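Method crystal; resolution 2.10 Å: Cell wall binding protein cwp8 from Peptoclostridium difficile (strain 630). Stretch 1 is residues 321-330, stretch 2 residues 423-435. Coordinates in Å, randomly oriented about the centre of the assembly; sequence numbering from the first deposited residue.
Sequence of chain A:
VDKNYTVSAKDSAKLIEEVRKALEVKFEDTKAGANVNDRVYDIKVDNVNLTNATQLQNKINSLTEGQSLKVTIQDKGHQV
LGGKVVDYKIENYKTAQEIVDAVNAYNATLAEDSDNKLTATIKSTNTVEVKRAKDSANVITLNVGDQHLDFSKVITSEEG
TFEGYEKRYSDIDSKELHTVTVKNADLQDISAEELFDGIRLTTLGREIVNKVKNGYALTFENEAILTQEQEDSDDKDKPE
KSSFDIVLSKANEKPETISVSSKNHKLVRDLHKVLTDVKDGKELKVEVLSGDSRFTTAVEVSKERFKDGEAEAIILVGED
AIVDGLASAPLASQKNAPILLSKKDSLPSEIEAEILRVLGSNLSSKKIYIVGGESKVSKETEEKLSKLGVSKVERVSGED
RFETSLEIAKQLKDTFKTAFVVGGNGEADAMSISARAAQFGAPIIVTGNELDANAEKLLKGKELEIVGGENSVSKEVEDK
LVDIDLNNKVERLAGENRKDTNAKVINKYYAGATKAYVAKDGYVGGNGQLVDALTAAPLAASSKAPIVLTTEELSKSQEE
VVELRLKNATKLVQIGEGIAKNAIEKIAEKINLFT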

# COMPACT_ATOMS: atom_id res chain seq x y z
N ALA A 321 3.41 -0.03 -33.24
CA ALA A 321 4.50 -0.58 -34.06
C ALA A 321 5.31 -1.62 -33.32
O ALA A 321 6.49 -1.43 -32.97
CB ALA A 321 5.40 0.55 -34.54
N ILE A 322 4.70 -2.77 -33.14
CA ILE A 322 5.33 -3.84 -32.39
C ILE A 322 6.59 -4.31 -33.06
O ILE A 322 7.62 -4.46 -32.37
CB ILE A 322 4.32 -5.00 -32.21
CG1 ILE A 322 3.11 -4.44 -31.51
CG2 ILE A 322 4.92 -6.13 -31.45
CD1 ILE A 322 3.51 -3.82 -30.12
N VAL A 323 6.56 -4.52 -34.40
CA VAL A 323 7.82 -5.05 -34.98
C VAL A 323 8.98 -4.04 -34.95
O VAL A 323 10.11 -4.44 -34.64
CB VAL A 323 7.59 -5.59 -36.41
CG1 VAL A 323 8.91 -5.79 -37.14
CG2 VAL A 323 6.83 -6.91 -36.36
N ASP A 324 8.72 -2.77 -35.25
CA ASP A 324 9.80 -1.79 -35.24
C ASP A 324 10.30 -1.67 -33.83
O ASP A 324 11.51 -1.54 -33.59
CB ASP A 324 9.29 -0.42 -35.72
CG ASP A 324 8.55 -0.44 -37.04
OD1 ASP A 324 8.77 -1.37 -37.83
OD2 ASP A 324 7.74 0.50 -37.29
N GLY A 325 9.36 -1.69 -32.87
CA GLY A 325 9.74 -1.59 -31.48
C GLY A 325 10.58 -2.75 -30.96
O GLY A 325 11.62 -2.52 -30.35
N LEU A 326 10.16 -4.01 -31.18
CA LEU A 326 10.92 -5.13 -30.61
C LEU A 326 12.28 -5.16 -31.26
O LEU A 326 13.28 -5.40 -30.58
CB LEU A 326 10.15 -6.48 -30.75
CG LEU A 326 10.04 -7.09 -32.16
CD1 LEU A 326 11.28 -7.91 -32.47
CD2 LEU A 326 8.84 -8.04 -32.20
N ALA A 327 12.32 -4.88 -32.62
CA ALA A 327 13.62 -4.80 -33.34
C ALA A 327 14.46 -3.62 -32.79
O ALA A 327 15.69 -3.66 -32.85
CB ALA A 327 13.37 -4.61 -34.83
N SER A 328 13.81 -2.57 -32.21
CA SER A 328 14.59 -1.43 -31.67
C SER A 328 15.30 -1.67 -30.34
O SER A 328 15.95 -0.72 -29.86
CB SER A 328 13.68 -0.24 -31.50
OG SER A 328 13.19 0.13 -32.77
N ALA A 329 15.24 -2.89 -29.77
CA ALA A 329 15.81 -3.09 -28.44
C ALA A 329 17.32 -2.99 -28.41
O ALA A 329 17.79 -2.33 -27.48
CB ALA A 329 15.38 -4.46 -27.87
N PRO A 330 18.11 -3.68 -29.31
CA PRO A 330 19.58 -3.53 -29.22
C PRO A 330 19.95 -2.08 -29.54
O PRO A 330 20.99 -1.67 -29.11
CB PRO A 330 20.09 -4.57 -30.22
CG PRO A 330 18.94 -4.83 -31.10
CD PRO A 330 17.77 -4.79 -30.23
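Stretch 2 423-435: GGNGEADAMSISA

Stretch 2 packs along one side of stretch 1, from the helix 322-327 to A329 at the start of the next helical segment, in a mainly apolar contact between segments running the same way, closed near its C-terminal end by a single hydrogen bond. The direction follows from the CA register: V323 CA lies 6.0 Å from E427 CA, L326 CA 5.8 Å from M431 CA, and A329 CA 5.8 Å from S434 CA, so both chains advance together at nearly constant spacing.

Stretch 2 begins with a type I turn from G423 to G426, closed by G426 N to G423 O at 2.7 Å. G426 then occupies the N-cap position of a helix that starts at E427; the carbonyl G426 O accepts A430 N at 2.9 Å, and M431 N reaches E427 O at 3.0 Å. Helix resumes at S434.

At the N-terminal end, I322 CG2 lies 3.6 Å from both E427 CB and M431 CE, so this one methyl touches residues a helical turn apart. V323 CG2 comes within 3.5 Å of E427 OE1, a van der Waals approach to the carboxylate. E427 is p at chi1 and off-well at chi2, and its OE2 is hydrogen-bonded elsewhere in the structure.

L326 is the centre of the contact, with 92 Å² covered of 408 Å² buried on both sides together. L326 CD2 sits 3.6 Å from A430 CB and 3.8 Å from E427 CB, while L326 CB meets M431 SD at 3.7 Å. The CA-to-CB bond of M431 points sideways, but its chain (t, p, p) brings the thioether nearer.

Beyond this, S434 OG donates to L326 O at 3.0 Å. L326 O also accepts A329 N at 3.3 Å, so the serine joins a backbone acceptor already used within stretch 1. A329 CB completes the packing, 3.9 Å from S434 CB and 3.7 Å from S434 O.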

# COMPACT_ATOMS: atom_id res chain seq x y z
N GLY A 423 10.04 -13.73 -38.39
CA GLY A 423 9.15 -13.43 -39.51
C GLY A 423 8.36 -12.15 -39.34
O GLY A 423 8.07 -11.68 -38.24
N GLY A 424 7.98 -11.56 -40.46
CA GLY A 424 7.25 -10.31 -40.42
C GLY A 424 5.92 -10.49 -39.73
O GLY A 424 5.30 -9.53 -39.34
N ASN A 425 5.48 -11.72 -39.58
CA ASN A 425 4.23 -11.95 -38.83
C ASN A 425 4.54 -12.60 -37.46
O ASN A 425 3.62 -13.10 -36.81
CB ASN A 425 3.28 -12.91 -39.62
CG ASN A 425 3.85 -14.32 -39.80
OD1 ASN A 425 4.94 -14.65 -39.27
ND2 ASN A 425 3.18 -15.25 -40.53
N GLY A 426 5.81 -12.63 -37.01
CA GLY A 426 6.09 -13.35 -35.77
C GLY A 426 6.38 -12.49 -34.57
O GLY A 426 7.27 -12.86 -33.78
N GLU A 427 5.65 -11.38 -34.39
CA GLU A 427 6.05 -10.51 -33.25
C GLU A 427 5.84 -11.13 -31.82
O GLU A 427 6.63 -10.85 -30.95
CB GLU A 427 5.35 -9.17 -33.32
CG GLU A 427 3.85 -9.23 -33.14
CD GLU A 427 3.12 -8.64 -34.33
OE1 GLU A 427 3.74 -7.82 -35.05
OE2 GLU A 427 1.94 -9.02 -34.55
N ALA A 428 4.83 -11.92 -31.61
CA ALA A 428 4.61 -12.52 -30.34
C ALA A 428 5.74 -13.55 -30.01
O ALA A 428 5.93 -13.75 -28.84
CB ALA A 428 3.30 -13.22 -30.37
N ASP A 429 6.43 -14.22 -31.06
CA ASP A 429 7.56 -15.15 -30.83
C ASP A 429 8.82 -14.37 -30.70
O ASP A 429 9.74 -14.76 -29.95
CB ASP A 429 7.82 -16.14 -31.99
CG ASP A 429 6.82 -17.24 -32.08
OD1 ASP A 429 6.11 -17.51 -31.04
OD2 ASP A 429 6.73 -17.85 -33.13
N ALA A 430 8.90 -13.30 -31.48
CA ALA A 430 10.08 -12.46 -31.56
C ALA A 430 10.37 -11.71 -30.31
O ALA A 430 11.52 -11.74 -29.88
CB ALA A 430 9.91 -11.49 -32.71
N MET A 431 9.36 -11.02 -29.70
CA MET A 431 9.47 -10.27 -28.47
C MET A 431 10.21 -11.00 -27.36
O MET A 431 10.77 -10.39 -26.50
CB MET A 431 8.08 -10.04 -27.96
CG MET A 431 8.06 -9.11 -26.90
SD MET A 431 8.37 -7.45 -27.60
CE MET A 431 7.05 -7.38 -28.80
N SER A 432 10.15 -12.29 -27.38
CA SER A 432 10.82 -13.14 -26.43
C SER A 432 12.39 -13.06 -26.49
O SER A 432 13.09 -13.33 -25.48
CB SER A 432 10.30 -14.55 -26.69
OG SER A 432 9.10 -14.82 -25.99
N ILE A 433 12.93 -12.66 -27.64
CA ILE A 433 14.39 -12.57 -27.84
C ILE A 433 14.87 -11.13 -27.81
O ILE A 433 16.06 -10.92 -27.88
CB ILE A 433 14.65 -13.32 -29.21
CG1 ILE A 433 16.10 -13.82 -29.28
CG2 ILE A 433 14.37 -12.37 -30.39
CD1 ILE A 433 16.59 -14.64 -28.06
N SER A 434 13.97 -10.09 -27.68
CA SER A 434 14.44 -8.71 -27.60
C SER A 434 15.45 -8.45 -26.46
O SER A 434 16.44 -7.84 -26.76
CB SER A 434 13.26 -7.74 -27.46
OG SER A 434 12.59 -7.71 -28.72
N ALA A 435 15.21 -8.91 -25.22
CA ALA A 435 16.17 -8.58 -24.16
C ALA A 435 17.55 -9.18 -24.51
O ALA A 435 18.51 -8.50 -24.41
CB ALA A 435 15.70 -9.16 -22.82